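Long-range contacts in endo-1,4-beta-xylanase (Uncultured bacterium, PDB 7AX7), which uses cobalt(II) to cleave acetyl groups from acetylated xylan, as the carbohydrate esterase family 4 domain of a multidomain xylanase: residues G56-A60 against V180-E184; N125-N129 against F155-T161. All blocks are in the same frame, centred on the assembly; numbering follows the deposited sequence.

Contact 1. Residues G56-A60 against V180-E184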
ATOM      1  N   GLY A  56      -5.740  11.232   6.655  1.00 10.32           N
ATOM      2  CA  GLY A  56      -5.999  11.150   5.232  1.00 10.00           C
ATOM      3  C   GLY A  56      -5.170  10.122   4.500  1.00  9.71           C
ATOM      4  O   GLY A  56      -4.988  10.242   3.285  1.00 12.17           O
ATOM      5  N   CYS A  57      -4.631   9.129   5.202  1.00  7.06           N
ATOM      6  CA  CYS A  57      -3.974   8.018   4.531  1.00  6.70           C
ATOM      7  C   CYS A  57      -5.039   7.056   4.042  1.00  8.67           C
ATOM      8  O   CYS A  57      -6.037   6.823   4.724  1.00 10.11           O
ATOM      9  CB  CYS A  57      -2.997   7.301   5.463  1.00  6.85           C
ATOM     10  SG  CYS A  57      -1.567   8.311   5.968  1.00  9.00           S
ATOM     11  N   GLU A  58      -4.829   6.514   2.849  1.00  9.84           N
ATOM     12  CA  GLU A  58      -5.811   5.635   2.234  1.00  7.28           C
ATOM     13  C   GLU A  58      -5.637   4.209   2.732  1.00  8.34           C
ATOM     14  O   GLU A  58      -4.513   3.711   2.845  1.00  6.95           O
ATOM     15  CB  GLU A  58      -5.681   5.660   0.712  1.00  5.58           C
ATOM     16  CG  GLU A  58      -6.654   4.710   0.019  1.00  7.75           C
ATOM     17  CD  GLU A  58      -6.769   4.966  -1.472  1.00  9.09           C
ATOM     18  OE1 GLU A  58      -5.851   5.592  -2.046  1.00  7.17           O
ATOM     19  OE2 GLU A  58      -7.788   4.544  -2.072  1.00 12.93           O
ATOM     20  N   LEU A  59      -6.753   3.547   3.014  1.00  5.51           N
ATOM     21  CA  LEU A  59      -6.739   2.144   3.401  1.00 12.27           C
ATOM     22  C   LEU A  59      -7.206   1.279   2.225  1.00 10.03           C
ATOM     23  O   LEU A  59      -8.236   1.565   1.599  1.00  5.65           O
ATOM     24  CB  LEU A  59      -7.608   1.915   4.641  1.00 10.48           C
ATOM     25  CG  LEU A  59      -7.304   2.774   5.882  1.00 10.05           C
ATOM     26  CD1 LEU A  59      -8.189   2.367   7.060  1.00  9.12           C
ATOM     27  CD2 LEU A  59      -5.829   2.696   6.276  1.00  7.93           C
ATOM     28  N   ALA A  60      -6.445   0.225   1.930  1.00  8.20           N
ATOM     29  CA  ALA A  60      -6.686  -0.666   0.797  1.00  8.23           C
ATOM     30  C   ALA A  60      -6.559  -2.121   1.264  1.00  8.40           C
ATOM     31  O   ALA A  60      -6.215  -2.404   2.413  1.00  9.03           O
ATOM     32  CB  ALA A  60      -5.711  -0.362  -0.358  1.00  6.20           C
ATOM     33  N   VAL A 180       1.069  11.394  -2.951  1.00  9.03           N
ATOM     34  CA  VAL A 180      -0.370  11.213  -3.089  1.00  8.81           C
ATOM     35  C   VAL A 180      -0.736   9.797  -2.667  1.00 13.61           C
ATOM     36  O   VAL A 180       0.096   8.888  -2.673  1.00  8.20           O
ATOM     37  CB  VAL A 180      -0.848  11.480  -4.532  1.00 11.19           C
ATOM     38  CG1 VAL A 180      -0.601  12.951  -4.925  1.00 13.10           C
ATOM     39  CG2 VAL A 180      -0.155  10.536  -5.516  1.00  7.40           C
ATOM     40  N   THR A 181      -2.005   9.618  -2.294  1.00  8.37           N
ATOM     41  CA  THR A 181      -2.547   8.276  -2.149  1.00  8.47           C
ATOM     42  C   THR A 181      -2.753   7.663  -3.532  1.00  8.14           C
ATOM     43  O   THR A 181      -2.693   8.349  -4.556  1.00  7.82           O
ATOM     44  CB  THR A 181      -3.875   8.291  -1.385  1.00  8.69           C
ATOM     45  OG1 THR A 181      -4.886   8.926  -2.188  1.00  7.37           O
ATOM     46  CG2 THR A 181      -3.742   9.040  -0.046  1.00  7.93           C
ATOM     47  N   VAL A 182      -2.998   6.351  -3.558  1.00  8.66           N
ATOM     48  CA  VAL A 182      -3.262   5.678  -4.829  1.00  5.41           C
ATOM     49  C   VAL A 182      -4.533   6.231  -5.475  1.00  7.43           C
ATOM     50  O   VAL A 182      -4.556   6.516  -6.682  1.00  7.97           O
ATOM     51  CB  VAL A 182      -3.322   4.153  -4.621  1.00  7.18           C
ATOM     52  CG1 VAL A 182      -3.627   3.435  -5.935  1.00  8.40           C
ATOM     53  CG2 VAL A 182      -1.991   3.650  -4.049  1.00  7.18           C
ATOM     54  N   SER A 183      -5.597   6.430  -4.686  1.00  6.32           N
ATOM     55  CA  SER A 183      -6.794   7.080  -5.220  1.00  6.75           C
ATOM     56  C   SER A 183      -6.458   8.454  -5.788  1.00  8.76           C
ATOM     57  O   SER A 183      -6.856   8.790  -6.907  1.00  9.95           O
ATOM     58  CB  SER A 183      -7.876   7.203  -4.138  1.00  9.59           C
ATOM     59  OG  SER A 183      -8.591   5.993  -3.961  1.00  8.15           O
ATOM     60  N   GLU A 184      -5.720   9.267  -5.027  1.00  8.47           N
ATOM     61  CA  GLU A 184      -5.351  10.593  -5.519  1.00  9.31           C
ATOM     62  C   GLU A 184      -4.483  10.500  -6.768  1.00  9.61           C
ATOM     63  O   GLU A 184      -4.605  11.325  -7.678  1.00  9.47           O
ATOM     64  CB  GLU A 184      -4.634  11.378  -4.424  1.00  8.52           C
ATOM     65  CG  GLU A 184      -5.548  11.875  -3.331  1.00 12.16           C
ATOM     66  CD  GLU A 184      -4.773  12.373  -2.127  1.00 14.88           C
ATOM     67  OE1 GLU A 184      -3.544  12.142  -2.069  1.00 10.52           O
ATOM     68  OE2 GLU A 184      -5.395  12.995  -1.244  1.00 13.29           O
TER
HETATM   69  O   HOH W   1      -6.541  11.226   1.307  1.00 10.49           O

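Contact 2. Residues N125-N129 against F155-T161. Unlike the reference sequence in segment 125-129: Ser-127 (reference Trp).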
ATOM      1  N   ASN A 125      12.499  -4.186  -1.768  1.00 19.50           N
ATOM      2  CA  ASN A 125      13.101  -5.323  -1.065  1.00 17.65           C
ATOM      3  C   ASN A 125      13.277  -5.038   0.423  1.00 16.87           C
ATOM      4  O   ASN A 125      14.284  -5.415   1.021  1.00 22.17           O
ATOM      5  CB  ASN A 125      14.447  -5.728  -1.685  1.00 26.06           C
ATOM      6  CG  ASN A 125      14.430  -5.719  -3.208  1.00 34.29           C
ATOM      7  OD1 ASN A 125      15.327  -5.154  -3.840  1.00 41.93           O
ATOM      8  ND2 ASN A 125      13.416  -6.351  -3.805  1.00 31.40           N
ATOM      9  N   ASP A 126      12.288  -4.380   1.033  1.00 15.46           N
ATOM     10  CA  ASP A 126      12.329  -4.072   2.460  1.00 14.02           C
ATOM     11  C   ASP A 126      11.554  -5.089   3.291  1.00 21.23           C
ATOM     12  O   ASP A 126      10.996  -4.744   4.343  1.00 15.44           O
ATOM     13  CB  ASP A 126      11.808  -2.662   2.728  1.00 13.86           C
ATOM     14  CG  ASP A 126      10.298  -2.572   2.658  1.00  9.07           C
ATOM     15  OD1 ASP A 126       9.704  -3.222   1.777  1.00 14.72           O
ATOM     16  OD2 ASP A 126       9.708  -1.864   3.497  1.00  8.76           O
ATOM     17  N   SER A 127      11.492  -6.340   2.828  1.00 17.74           N
ATOM     18  CA  SER A 127      10.933  -7.419   3.629  1.00 24.28           C
ATOM     19  C   SER A 127      12.009  -8.276   4.287  1.00 25.61           C
ATOM     20  O   SER A 127      11.699  -9.028   5.215  1.00 33.68           O
ATOM     21  CB  SER A 127      10.007  -8.302   2.773  1.00 25.56           C
ATOM     22  OG  SER A 127      10.730  -9.135   1.879  1.00 35.14           O
ATOM     23  N   GLU A 128      13.259  -8.157   3.848  1.00 29.33           N
ATOM     24  CA  GLU A 128      14.376  -8.935   4.364  1.00 31.47           C
ATOM     25  C   GLU A 128      15.304  -8.024   5.159  1.00 26.87           C
ATOM     26  O   GLU A 128      15.695  -6.954   4.675  1.00 23.49           O
ATOM     27  CB  GLU A 128      15.139  -9.597   3.214  1.00 32.13           C
ATOM     28  CG  GLU A 128      16.097 -10.686   3.638  1.00 43.55           C
ATOM     29  CD  GLU A 128      15.591 -12.068   3.271  1.00 52.96           C
ATOM     30  OE1 GLU A 128      14.846 -12.668   4.077  1.00 55.28           O
ATOM     31  OE2 GLU A 128      15.926 -12.545   2.165  1.00 58.78           O
ATOM     32  N   ASN A 129      15.667  -8.456   6.370  1.00 22.86           N
ATOM     33  CA  ASN A 129      16.523  -7.636   7.225  1.00 28.33           C
ATOM     34  C   ASN A 129      17.895  -7.401   6.602  1.00 30.33           C
ATOM     35  O   ASN A 129      18.537  -6.380   6.880  1.00 25.13           O
ATOM     36  CB  ASN A 129      16.666  -8.291   8.600  1.00 30.60           C
ATOM     37  CG  ASN A 129      15.901  -7.547   9.678  1.00 39.65           C
ATOM     38  OD1 ASN A 129      16.496  -6.995  10.606  1.00 48.33           O
ATOM     39  ND2 ASN A 129      14.578  -7.509   9.550  1.00 33.23           N
ATOM     40  N   PHE A 155       4.898  -4.422   8.296  1.00 10.41           N
ATOM     41  CA  PHE A 155       4.669  -5.513   9.234  1.00 13.99           C
ATOM     42  C   PHE A 155       5.417  -5.236  10.540  1.00 11.20           C
ATOM     43  O   PHE A 155       6.353  -4.430  10.592  1.00  9.58           O
ATOM     44  CB  PHE A 155       5.094  -6.861   8.633  1.00 10.05           C
ATOM     45  CG  PHE A 155       6.541  -6.927   8.213  1.00 10.16           C
ATOM     46  CD1 PHE A 155       7.547  -7.079   9.154  1.00 10.75           C
ATOM     47  CD2 PHE A 155       6.887  -6.865   6.878  1.00 10.20           C
ATOM     48  CE1 PHE A 155       8.886  -7.149   8.767  1.00 12.08           C
ATOM     49  CE2 PHE A 155       8.218  -6.930   6.481  1.00 13.44           C
ATOM     50  CZ  PHE A 155       9.217  -7.080   7.432  1.00 15.33           C
ATOM     51  N   GLN A 156       4.977  -5.896  11.611  1.00  9.66           N
ATOM     52  CA  GLN A 156       5.580  -5.674  12.919  1.00 14.35           C
ATOM     53  C   GLN A 156       7.084  -5.916  12.873  1.00 11.53           C
ATOM     54  O   GLN A 156       7.540  -6.941  12.372  1.00 12.61           O
ATOM     55  CB  GLN A 156       4.939  -6.590  13.970  1.00 13.22           C
ATOM     56  CG  GLN A 156       5.571  -6.453  15.350  1.00  9.90           C
ATOM     57  CD  GLN A 156       5.538  -5.015  15.865  1.00 20.27           C
ATOM     58  OE1 GLN A 156       4.576  -4.288  15.625  1.00 27.06           O
ATOM     59  NE2 GLN A 156       6.597  -4.596  16.557  1.00 22.15           N
ATOM     60  N   GLY A 157       7.852  -4.967  13.403  1.00 12.22           N
ATOM     61  CA  GLY A 157       9.284  -5.145  13.525  1.00 12.29           C
ATOM     62  C   GLY A 157      10.119  -4.623  12.373  1.00 16.30           C
ATOM     63  O   GLY A 157      11.353  -4.697  12.446  1.00 10.42           O
ATOM     64  N   ASN A 158       9.501  -4.088  11.318  1.00 11.31           N
ATOM     65  CA  ASN A 158      10.258  -3.624  10.150  1.00 13.36           C
ATOM     66  C   ASN A 158      10.861  -2.235  10.401  1.00 15.29           C
ATOM     67  O   ASN A 158      10.648  -1.261   9.668  1.00  9.89           O
ATOM     68  CB  ASN A 158       9.384  -3.639   8.901  1.00  9.44           C
ATOM     69  CG  ASN A 158      10.209  -3.651   7.639  1.00 11.69           C
ATOM     70  OD1 ASN A 158      11.371  -4.055   7.670  1.00 14.47           O
ATOM     71  ND2 ASN A 158       9.623  -3.218   6.520  1.00  8.99           N
ATOM     72  N   SER A 159      11.668  -2.166  11.461  1.00 10.94           N
ATOM     73  CA  SER A 159      12.222  -0.890  11.884  1.00 11.95           C
ATOM     74  C   SER A 159      13.247  -0.336  10.902  1.00 13.71           C
ATOM     75  O   SER A 159      13.482   0.874  10.900  1.00 11.82           O
ATOM     76  CB  SER A 159      12.845  -1.026  13.273  1.00 13.08           C
ATOM     77  OG  SER A 159      13.805  -2.054  13.281  1.00 14.21           O
ATOM     78  N   GLN A 160      13.846  -1.168  10.047  1.00 14.19           N
ATOM     79  CA  GLN A 160      14.816  -0.615   9.103  1.00 14.69           C
ATOM     80  C   GLN A 160      14.138   0.234   8.031  1.00 11.59           C
ATOM     81  O   GLN A 160      14.757   1.156   7.483  1.00 12.08           O
ATOM     82  CB  GLN A 160      15.642  -1.735   8.477  1.00 15.16           C
ATOM     83  CG  GLN A 160      16.637  -2.360   9.446  1.00 20.24           C
ATOM     84  CD  GLN A 160      17.342  -3.571   8.860  1.00 25.57           C
ATOM     85  OE1 GLN A 160      16.728  -4.611   8.627  1.00 30.68           O
ATOM     86  NE2 GLN A 160      18.634  -3.441   8.619  1.00 28.54           N
ATOM     87  N   THR A 161      12.874  -0.056   7.718  1.00 13.01           N
ATOM     88  CA  THR A 161      12.121   0.821   6.821  1.00  9.34           C
ATOM     89  C   THR A 161      11.707   2.095   7.535  1.00  7.95           C
ATOM     90  O   THR A 161      11.711   3.181   6.937  1.00  8.54           O
ATOM     91  CB  THR A 161      10.907   0.083   6.267  1.00  8.15           C
ATOM     92  OG1 THR A 161      11.354  -0.866   5.287  1.00  9.14           O
ATOM     93  CG2 THR A 161       9.892   1.058   5.632  1.00  6.69           C
TER

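Contact 1. Residues G56-A60 against V180-E184
Glu-58 reaches from strand 58-61 to the N-terminal end of helix 182-189 and binds Ser-183 twice. The helix starts with a capping box made by Thr-181 and Glu-184. In the Glu-58 side chain, CB comes first and packs against Thr-181 CB at 3.8 Å. Thr-181 CG2 lies beside it and also touches Gly-56 O. CG is anti to the backbone N (chi1 178°), and the extended chain carries the carboxylate across to the first turn. There CD passes alongside Ser-183 CB and OG. OE1 accepts from Ser-183 N at 2.8 Å, nearly straight at 170°, through its syn lone pair. OE2 accepts from Ser-183 OG at 2.5 Å, with the hydroxyl on the syn side but 30° out of the carboxylate plane. These two bonds fix the rotation of the carboxylate. The helix end would probably favour its negative charge. Without the carboxylate, as with an alanine in place of Glu-58, Ser-183 N would probably lack its acceptor and the Ser-183 hydroxyl would be left to turn. The box closes with Glu-184 N giving to Thr-181 OG1, and Thr-181 N meeting Glu-184 OE1 at 3.0 Å from above the carboxylate plane.

Contact 2. Residues N125-N129 against F155-T161
Phe-155 sets the edge of its ring against Ser-127, whose CA lies in the ring plane, 4.0 Å from CE2. One face of the ring is taken by its own segment: Asn-158 CB sits 3.5 Å above the plane, offset toward the rim. Ser-127 O approaches Phe-155 CZ obliquely at 3.9 Å. Ser-127 is a serine where the reference sequence has tryptophan.

The Asn-158 amide and the Asp-126 carboxylate are the next flat groups. Their planes are 51° apart, and the side chains cross at about a right angle. Asn-158 ND2 donates to Asp-126 O at 3.0 Å, with a C=O...donor angle of 165°. A second bond, from Asn-158 ND2 to Asp-126 OD2, is weak at 3.3 Å. The strongest partner of this amide is His-153 O, while Asn-158 OD1 accepts from Arg-136.

The contact belongs to the active-site end of the NodB-type deacetylase fold. It joins the loop after strand 118-123 to the type II turn, Phe-155 to Asn-158, that precedes helix 159-174. The Phe-155 side chain is about 7 Å from the cobalt ion and touches Asp-12, a metal ligand. Asp-126 OD1 is hydrogen-bonded to His-153 ND1, consistent with the aspartate–histidine pair of related family 4 esterases.

With chi1 at 77°, Asp-126 CG lies between the backbone N and the carbonyl carbon. OD2 then faces the first turn of the helix. Thr-161 OG1 gives it a hydrogen bond of 2.6 Å on the anti lone pair, away from OD1. Thr-161 CB and CG2 also touch OD2. Nearer the surface, the side chains of Asn-129 and Gln-160 cross at about a right angle. Gln-160 leans on Val-133 and Arg-136 of helix 133-143.

Overall arrangement
The two contacts lie on opposite sides of the chain's centre. Their centres are 21 Å apart, and their nearest atoms are about 13 Å apart. The order along the chain is 56-60, 125-129, 155-161, 180-184, so contact 1 brackets contact 2. Both are tied to one parallel sheet. Strand 58-61 pairs with 33-36, which pairs with 4-11. Strand 4-11 also pairs with 148-153, which pairs with 118-123. Contact 1 joins strand 58-61 to helix 182-189, and this strand leads to the cobalt ligands His-62 and His-66. Contact 2 lies close to the metal site. Helix 159-174 and strand 177-179 connect the later segments of the two contacts.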